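Local coordinates for protein L-serine ammonia-lyase (Rhizomucor miehei CAU432, PDB 5C3U) that belongs to the pyridoxal-phosphate dependent enzyme family and holds pyridoxal-5'-phosphate between its two sheet-centred halves, at residues L34-F39 with K305-L310; A173-P178 with K198-I203; G183-V188 with S242-L247. All coordinates share one frame; numbering follows the deposited sequence. Where two conformers were deposited one is given.

Contact 1: L34-F39 with K305-L310; sequences LECNVF and KDVVVL
Asn37 and Phe39 exchange four backbone hydrogen bonds with Lys305, Val307 and Val309. Asn37 N donates to Lys305 O at 3.0 Å, bent to 145° at the hydrogen, whereas Val307 N reaches Asn37 O at 2.7 Å and is nearly straight. Phe39 N to Val307 O and Val309 N to Phe39 O, each 2.8 Å, continue the series, and Val307 O also receives a CA-H...O contact from Val38. On one face Val38 and Val307 lie side by side, with CG2 of Val38 3.6 Å from CG1 of Val307 in the conformer given. These are parallel neighbours, strands 37-42 and 306-311, in the six-stranded mixed sheet. The other face carries the polar group: OD2 of Asp306 is 3.2 Å from CB of Asn37 and lies in the plane of the Phe39 ring at its edge, 3.5 Å from CE1. Phe39 has CG anti to its carbonyl carbon (chi1 -67°), and the carboxylate plane stands 85° to its ring. In the second shell, His26 meets that ring and makes a weak hydrogen bond with Asn37 OD1. Asp306 and Val308 also bond to the backbone of Ala173 and strand 174-178, while helix 280-290 lies against Val309.

Contact 2: A173-P178 with K198-I203; sequences AAIICP and KDVPVI. With PLP (pyridoxal-5'-phosphate), chain B.
Ile203 has CG1 anti to its carbonyl carbon, and a chi2 of 149°, off a regular staggered value, places its CD1 3.7 Å from CB of Ala174; Val202 holds CG1 anti to its backbone N (chi1 179°), where that methyl meets CB of Cys177 at 3.8 Å. The two strands belong to a beta-alpha-beta unit: strand 174-178, helix 183-194 and strand 202-207, its two strands lying parallel and adjacent in the mixed sheet. Three backbone hydrogen bonds establish the pairing. Ile175 N donates to Pro201 O at 3.1 Å, and Ile175 O accepts Ile203 N at 2.8 Å with the donor tilted 18° from the carbonyl plane. Cys177 N then reaches Ile203 O, also at 2.8 Å. Val202 and Ile175 share the face covered by helix 183-194, through Leu185 and Leu192, and there the side chain of Ile175 crosses that of Val200, with 4.0 Å between CD1 of Ile175 and CG1 of Val200. Ile203 and Ile176 turn to the other face, against Leu288 of helix 280-290. At the carboxyl end of strand 174-178 Pro178 enters the pyridoxal-5'-phosphate pocket, and its ring carbon CB comes to 3.8 Å from C6 of pyridoxal-5'-phosphate.

Contact 3: G183-V188 with S242-L247; sequences GLLNGV and SKSLEL. With PLP (pyridoxal-5'-phosphate), chain B.
The phosphate site of pyridoxal-5'-phosphate is built on the amino-terminal end of helix 183-194, and this contact joins the beginning of that helix to helix 242-250. Their short axes approach to 9.2 Å at an angle of 40°. Leu184 N donates to O1P of pyridoxal-5'-phosphate at 2.9 Å, and the backbone N atoms of Gly180, Gly181 and Gly182 also bond to pyridoxal-5'-phosphate, a glycine-rich phosphate-binding loop leading into the helix. Gly183 N lies 3.1 Å from O1P. The dipole of this helix end probably favours the phosphate charge. Facing helix 242-250, Asn186 reaches across with CG anti to its carbonyl carbon (chi1 -62°). The side chain of Asn186 crosses that of Lys243, ND2 lying 3.6 Å from CB of Lys243, and CD1 of Leu247 packs at 3.7 Å from OD1 of Asn186. Ser241 OG bonds to Asn186 ND2 and to Ser244 OG, and with the Ser244 bond to OD1 both ends of the amide are held, while Phe213 of helix 212-219 touches Leu185 and Ser244. The direct polar link is Ser244 OG to Asn186 OD1 at 2.8 Å, its donor tilted 26° from the carbonyl plane.

Overall arrangement
Contacts 1 and 2 belong to one sheet and meet where strands 306-311 and 174-178 are neighbours: Asp306 O lies 2.7 Å from Ala173 N, a probable hydrogen bond. Both rest on parallel backbone pairing, but contact 1 is only partly buried and carries a carboxylate beside an aromatic edge, whereas the buried contact 2 is lined with aliphatic groups. Contact 3 is also buried, yet it joins helices, and its one cross-segment hydrogen bond runs between side chains. Its segment 183-188 starts the helix of the beta-alpha-beta unit in contact 2, Leu185 CD1 packing 3.8 Å from Val202 CG1. Contacts 2 and 3 both touch pyridoxal-5'-phosphate; in contact 1 the side chain of Val309 stays about 10 Å from it.

Contact 1: L34-F39 with K305-L310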
# COMPACT_ATOMS: atom_id res chain seq x y z
N LEU A 34 9.27 -20.36 -10.80
CA LEU A 34 8.80 -20.75 -9.47
C LEU A 34 8.03 -22.06 -9.45
O LEU A 34 7.75 -22.59 -8.38
CB LEU A 34 7.92 -19.65 -8.85
CG LEU A 34 8.59 -18.36 -8.40
CD1 LEU A 34 7.53 -17.38 -7.93
CD2 LEU A 34 9.62 -18.59 -7.29
N GLU A 35 7.69 -22.57 -10.64
CA GLU A 35 6.87 -23.78 -10.76
C GLU A 35 5.54 -23.59 -10.04
O GLU A 35 5.06 -24.47 -9.31
CB GLU A 35 7.63 -25.01 -10.24
N CYS A 36 4.95 -22.41 -10.26
CA CYS A 36 3.72 -22.00 -9.60
C CYS A 36 3.16 -20.80 -10.35
O CYS A 36 3.92 -19.94 -10.76
CB CYS A 36 4.03 -21.57 -8.17
SG CYS A 36 2.57 -21.02 -7.29
N ASN A 37 1.84 -20.73 -10.52
CA ASN A 37 1.23 -19.60 -11.23
C ASN A 37 1.27 -18.31 -10.42
O ASN A 37 0.71 -18.24 -9.33
CB ASN A 37 -0.21 -19.89 -11.59
CG ASN A 37 -0.33 -20.90 -12.70
OD1 ASN A 37 -0.07 -20.59 -13.86
ND2 ASN A 37 -0.74 -22.10 -12.36
N VAL A 38 1.92 -17.29 -10.97
CA VAL A 38 2.05 -15.99 -10.32
C VAL A 38 1.18 -14.98 -11.05
O VAL A 38 1.32 -14.79 -12.27
CB VAL A 38 3.53 -15.53 -10.28
CG1 VAL A 38 3.67 -14.13 -9.69
CG2 VAL A 38 4.35 -16.53 -9.47
N PHE A 39 0.27 -14.36 -10.29
CA PHE A 39 -0.59 -13.31 -10.82
C PHE A 39 -0.27 -12.00 -10.11
O PHE A 39 -0.01 -11.99 -8.90
CB PHE A 39 -2.05 -13.64 -10.60
CG PHE A 39 -2.53 -14.81 -11.40
CD1 PHE A 39 -2.53 -16.09 -10.84
CD2 PHE A 39 -2.98 -14.64 -12.71
CE1 PHE A 39 -2.97 -17.18 -11.59
CE2 PHE A 39 -3.43 -15.71 -13.45
CZ PHE A 39 -3.42 -16.98 -12.89
N LYS A 305 -1.12 -24.56 -8.54
CA LYS A 305 -1.51 -23.56 -7.54
C LYS A 305 -1.21 -22.13 -7.98
O LYS A 305 -0.36 -21.92 -8.86
CB LYS A 305 -0.86 -23.87 -6.19
CG LYS A 305 -1.46 -25.10 -5.53
CD LYS A 305 -0.67 -25.53 -4.31
CE LYS A 305 -1.41 -26.62 -3.55
NZ LYS A 305 -0.53 -27.28 -2.54
N ASP A 306 -1.92 -21.18 -7.38
CA ASP A 306 -1.86 -19.76 -7.76
C ASP A 306 -1.35 -18.92 -6.59
O ASP A 306 -1.76 -19.15 -5.44
CB ASP A 306 -3.26 -19.26 -8.15
CG ASP A 306 -3.83 -19.93 -9.41
OD1 ASP A 306 -5.07 -19.93 -9.57
OD2 ASP A 306 -3.06 -20.43 -10.26
N VAL A 307 -0.44 -17.98 -6.87
CA VAL A 307 -0.08 -16.96 -5.88
C VAL A 307 -0.38 -15.60 -6.48
O VAL A 307 -0.14 -15.36 -7.67
CB VAL A 307 1.38 -17.07 -5.36
CG1 VAL A 307 2.39 -16.83 -6.47
CG2 VAL A 307 1.61 -16.10 -4.21
N VAL A 308 -0.95 -14.71 -5.66
CA VAL A 308 -1.33 -13.37 -6.11
C VAL A 308 -0.45 -12.34 -5.38
O VAL A 308 -0.33 -12.39 -4.17
CB VAL A 308 -2.81 -13.04 -5.79
CG1 VAL A 308 -3.13 -11.57 -6.11
CG2 VAL A 308 -3.76 -13.94 -6.56
N VAL A 309 0.19 -11.45 -6.13
CA VAL A 309 1.01 -10.40 -5.50
C VAL A 309 0.28 -9.09 -5.69
O VAL A 309 -0.05 -8.74 -6.83
CB VAL A 309 2.41 -10.31 -6.15
CG1 VAL A 309 3.26 -9.23 -5.48
CG2 VAL A 309 3.11 -11.66 -6.11
N LEU A 310 0.03 -8.36 -4.59
CA LEU A 310 -0.60 -7.05 -4.72
C LEU A 310 0.45 -6.03 -5.05
O LEU A 310 1.30 -5.70 -4.21
CB LEU A 310 -1.37 -6.65 -3.45
CG LEU A 310 -2.36 -7.66 -2.86
CD1 LEU A 310 -3.05 -7.05 -1.64
CD2 LEU A 310 -3.40 -8.12 -3.89

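Contact 2: A173-P178 with K198-I203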
# COMPACT_ATOMS: atom_id res chain seq x y z
N ALA A 173 -3.33 -19.99 -3.41
CA ALA A 173 -2.51 -20.55 -2.36
C ALA A 173 -2.03 -19.47 -1.39
O ALA A 173 -1.74 -19.76 -0.24
CB ALA A 173 -1.31 -21.25 -2.97
N ALA A 174 -1.89 -18.24 -1.87
CA ALA A 174 -1.49 -17.13 -1.00
C ALA A 174 -1.72 -15.81 -1.70
O ALA A 174 -1.77 -15.73 -2.94
CB ALA A 174 -0.02 -17.25 -0.63
N ILE A 175 -1.88 -14.77 -0.88
CA ILE A 175 -1.89 -13.38 -1.33
C ILE A 175 -0.76 -12.68 -0.60
O ILE A 175 -0.68 -12.76 0.61
CB ILE A 175 -3.25 -12.70 -1.03
CG1 ILE A 175 -4.35 -13.40 -1.84
CG2 ILE A 175 -3.19 -11.21 -1.38
CD1 ILE A 175 -5.76 -12.95 -1.50
N ILE A 176 0.14 -12.04 -1.36
CA ILE A 176 1.28 -11.35 -0.78
C ILE A 176 0.97 -9.87 -0.72
O ILE A 176 0.67 -9.26 -1.75
CB ILE A 176 2.57 -11.57 -1.60
CG1 ILE A 176 2.81 -13.07 -1.84
CG2 ILE A 176 3.76 -10.90 -0.90
CD1 ILE A 176 4.02 -13.36 -2.72
N CYS A 177 1.05 -9.31 0.49
CA CYS A 177 0.49 -7.98 0.77
C CYS A 177 1.52 -7.15 1.56
O CYS A 177 1.89 -7.51 2.68
CB CYS A 177 -0.82 -8.12 1.55
SG CYS A 177 -1.60 -6.57 2.03
N PRO A 178 1.99 -6.04 0.98
CA PRO A 178 2.90 -5.14 1.73
C PRO A 178 2.17 -4.53 2.93
O PRO A 178 0.97 -4.25 2.83
CB PRO A 178 3.24 -4.03 0.72
CG PRO A 178 2.38 -4.27 -0.45
CD PRO A 178 1.60 -5.52 -0.34
N LYS A 198 -11.71 -17.85 3.84
CA LYS A 198 -11.19 -17.68 5.19
C LYS A 198 -9.89 -18.44 5.43
O LYS A 198 -9.20 -18.17 6.41
CB LYS A 198 -12.24 -18.13 6.21
CG LYS A 198 -13.57 -17.40 6.12
CD LYS A 198 -14.68 -18.24 6.74
CE LYS A 198 -14.72 -18.11 8.25
NZ LYS A 198 -15.72 -17.10 8.69
N ASP A 199 -9.57 -19.36 4.52
CA ASP A 199 -8.37 -20.20 4.65
C ASP A 199 -7.19 -19.75 3.80
O ASP A 199 -6.10 -20.30 3.93
CB ASP A 199 -8.73 -21.66 4.33
CG ASP A 199 -9.85 -22.19 5.22
OD1 ASP A 199 -9.78 -21.98 6.45
OD2 ASP A 199 -10.81 -22.80 4.70
N VAL A 200 -7.39 -18.74 2.95
CA VAL A 200 -6.32 -18.19 2.10
C VAL A 200 -5.30 -17.44 2.97
O VAL A 200 -5.66 -16.46 3.63
CB VAL A 200 -6.91 -17.27 1.00
CG1 VAL A 200 -5.82 -16.55 0.22
CG2 VAL A 200 -7.80 -18.05 0.05
N PRO A 201 -4.04 -17.91 3.02
CA PRO A 201 -2.99 -17.23 3.79
C PRO A 201 -2.66 -15.88 3.17
O PRO A 201 -2.66 -15.76 1.94
CB PRO A 201 -1.76 -18.14 3.64
CG PRO A 201 -2.24 -19.40 3.01
CD PRO A 201 -3.52 -19.09 2.30
N VAL A 202 -2.42 -14.89 4.01
CA VAL A 202 -1.90 -13.62 3.55
C VAL A 202 -0.47 -13.53 4.06
O VAL A 202 -0.21 -13.71 5.25
CB VAL A 202 -2.74 -12.42 4.06
CG1 VAL A 202 -2.15 -11.11 3.57
CG2 VAL A 202 -4.19 -12.54 3.62
N ILE A 203 0.47 -13.32 3.14
CA ILE A 203 1.83 -13.09 3.54
C ILE A 203 1.98 -11.58 3.65
O ILE A 203 1.86 -10.85 2.65
CB ILE A 203 2.82 -13.76 2.57
CG1 ILE A 203 2.53 -15.26 2.58
CG2 ILE A 203 4.26 -13.50 3.00
CD1 ILE A 203 2.81 -15.94 1.27
N1 PLP B . 2.33 0.07 -0.79
C2 PLP B . 2.06 1.32 -1.21
C2A PLP B . 2.67 1.88 -2.47
C3 PLP B . 1.17 2.16 -0.42
O3 PLP B . 0.87 3.43 -0.82
C4 PLP B . 0.58 1.56 0.80
C4A PLP B . -0.36 2.35 1.62
C5 PLP B . 0.94 0.17 1.18
C6 PLP B . 1.82 -0.51 0.32
C5A PLP B . 0.39 -0.52 2.43
O4P PLP B . -0.02 0.48 3.35
P PLP B . -0.84 0.29 4.73
O1P PLP B . -2.29 0.30 4.42
O2P PLP B . -0.34 -0.98 5.43
O3P PLP B . -0.36 1.52 5.43

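Contact 3: G183-V188 with S242-L247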
# COMPACT_ATOMS: atom_id res chain seq x y z
N GLY A 183 -3.63 -0.87 6.95
CA GLY A 183 -4.93 -0.59 6.32
C GLY A 183 -5.27 -1.56 5.20
O GLY A 183 -6.38 -2.09 5.13
N LEU A 184 -4.32 -1.76 4.30
CA LEU A 184 -4.53 -2.66 3.15
C LEU A 184 -4.69 -4.08 3.64
O LEU A 184 -5.64 -4.78 3.27
CB LEU A 184 -3.37 -2.54 2.16
CG LEU A 184 -3.41 -3.46 0.94
CD1 LEU A 184 -4.68 -3.25 0.11
CD2 LEU A 184 -2.15 -3.21 0.11
N LEU A 185 -3.77 -4.48 4.51
CA LEU A 185 -3.85 -5.76 5.19
C LEU A 185 -5.25 -6.04 5.75
O LEU A 185 -5.84 -7.09 5.48
CB LEU A 185 -2.80 -5.87 6.28
CG LEU A 185 -2.90 -7.20 7.04
CD1 LEU A 185 -2.64 -8.37 6.09
CD2 LEU A 185 -1.97 -7.24 8.24
N ASN A 186 -5.77 -5.10 6.55
CA ASN A 186 -7.11 -5.24 7.14
C ASN A 186 -8.20 -5.42 6.08
O ASN A 186 -9.08 -6.27 6.23
CB ASN A 186 -7.45 -4.04 8.05
CG ASN A 186 -6.50 -3.89 9.24
OD1 ASN A 186 -5.72 -4.80 9.56
ND2 ASN A 186 -6.56 -2.74 9.90
N GLY A 187 -8.16 -4.60 5.03
CA GLY A 187 -9.13 -4.76 3.95
C GLY A 187 -9.02 -6.12 3.26
O GLY A 187 -10.03 -6.75 2.93
N VAL A 188 -7.79 -6.59 3.05
CA VAL A 188 -7.60 -7.90 2.42
C VAL A 188 -8.21 -9.02 3.28
O VAL A 188 -9.04 -9.81 2.80
CB VAL A 188 -6.11 -8.15 2.09
CG1 VAL A 188 -5.88 -9.57 1.60
CG2 VAL A 188 -5.66 -7.16 1.01
N SER A 242 -4.37 -1.37 15.62
CA SER A 242 -4.83 -2.41 16.57
C SER A 242 -5.72 -3.47 15.90
O SER A 242 -5.75 -4.64 16.31
CB SER A 242 -5.58 -1.75 17.73
OG SER A 242 -6.77 -1.19 17.23
N LYS A 243 -6.45 -3.06 14.85
CA LYS A 243 -7.27 -4.00 14.09
C LYS A 243 -6.42 -5.06 13.40
O LYS A 243 -6.86 -6.20 13.28
CB LYS A 243 -8.13 -3.24 13.06
CG LYS A 243 -9.00 -4.10 12.14
CD LYS A 243 -10.01 -4.98 12.88
CE LYS A 243 -11.10 -4.18 13.56
NZ LYS A 243 -12.34 -5.00 13.71
N SER A 244 -5.21 -4.70 12.97
CA SER A 244 -4.33 -5.63 12.24
C SER A 244 -3.94 -6.82 13.12
O SER A 244 -3.99 -7.97 12.69
CB SER A 244 -3.06 -4.93 11.74
OG SER A 244 -3.41 -3.94 10.79
N LEU A 245 -3.55 -6.50 14.34
CA LEU A 245 -3.16 -7.50 15.35
C LEU A 245 -4.34 -8.40 15.70
O LEU A 245 -4.19 -9.63 15.81
CB LEU A 245 -2.61 -6.78 16.58
CG LEU A 245 -1.85 -7.60 17.65
CD1 LEU A 245 -0.61 -8.25 17.06
CD2 LEU A 245 -1.47 -6.73 18.84
N GLU A 246 -5.51 -7.79 15.88
CA GLU A 246 -6.75 -8.51 16.16
C GLU A 246 -7.11 -9.50 15.04
O GLU A 246 -7.39 -10.67 15.31
CB GLU A 246 -7.88 -7.49 16.41
CG GLU A 246 -9.30 -8.03 16.37
CD GLU A 246 -10.32 -7.01 16.87
OE1 GLU A 246 -10.15 -5.79 16.62
OE2 GLU A 246 -11.31 -7.44 17.50
N LEU A 247 -7.10 -9.04 13.79
CA LEU A 247 -7.39 -9.91 12.65
C LEU A 247 -6.34 -11.01 12.48
O LEU A 247 -6.64 -12.10 12.01
CB LEU A 247 -7.51 -9.10 11.34
CG LEU A 247 -8.70 -8.13 11.26
CD1 LEU A 247 -8.53 -7.16 10.10
CD2 LEU A 247 -10.03 -8.87 11.14
N1 PLP B . 2.33 0.07 -0.79
C2 PLP B . 2.06 1.32 -1.21
C2A PLP B . 2.67 1.88 -2.47
C3 PLP B . 1.17 2.16 -0.42
O3 PLP B . 0.87 3.43 -0.82
C4 PLP B . 0.58 1.56 0.80
C4A PLP B . -0.36 2.35 1.62
C5 PLP B . 0.94 0.17 1.18
C6 PLP B . 1.82 -0.51 0.32
C5A PLP B . 0.39 -0.52 2.43
O4P PLP B . -0.02 0.48 3.35
P PLP B . -0.84 0.29 4.73
O1P PLP B . -2.29 0.30 4.42
O2P PLP B . -0.34 -0.98 5.43
O3P PLP B . -0.36 1.52 5.43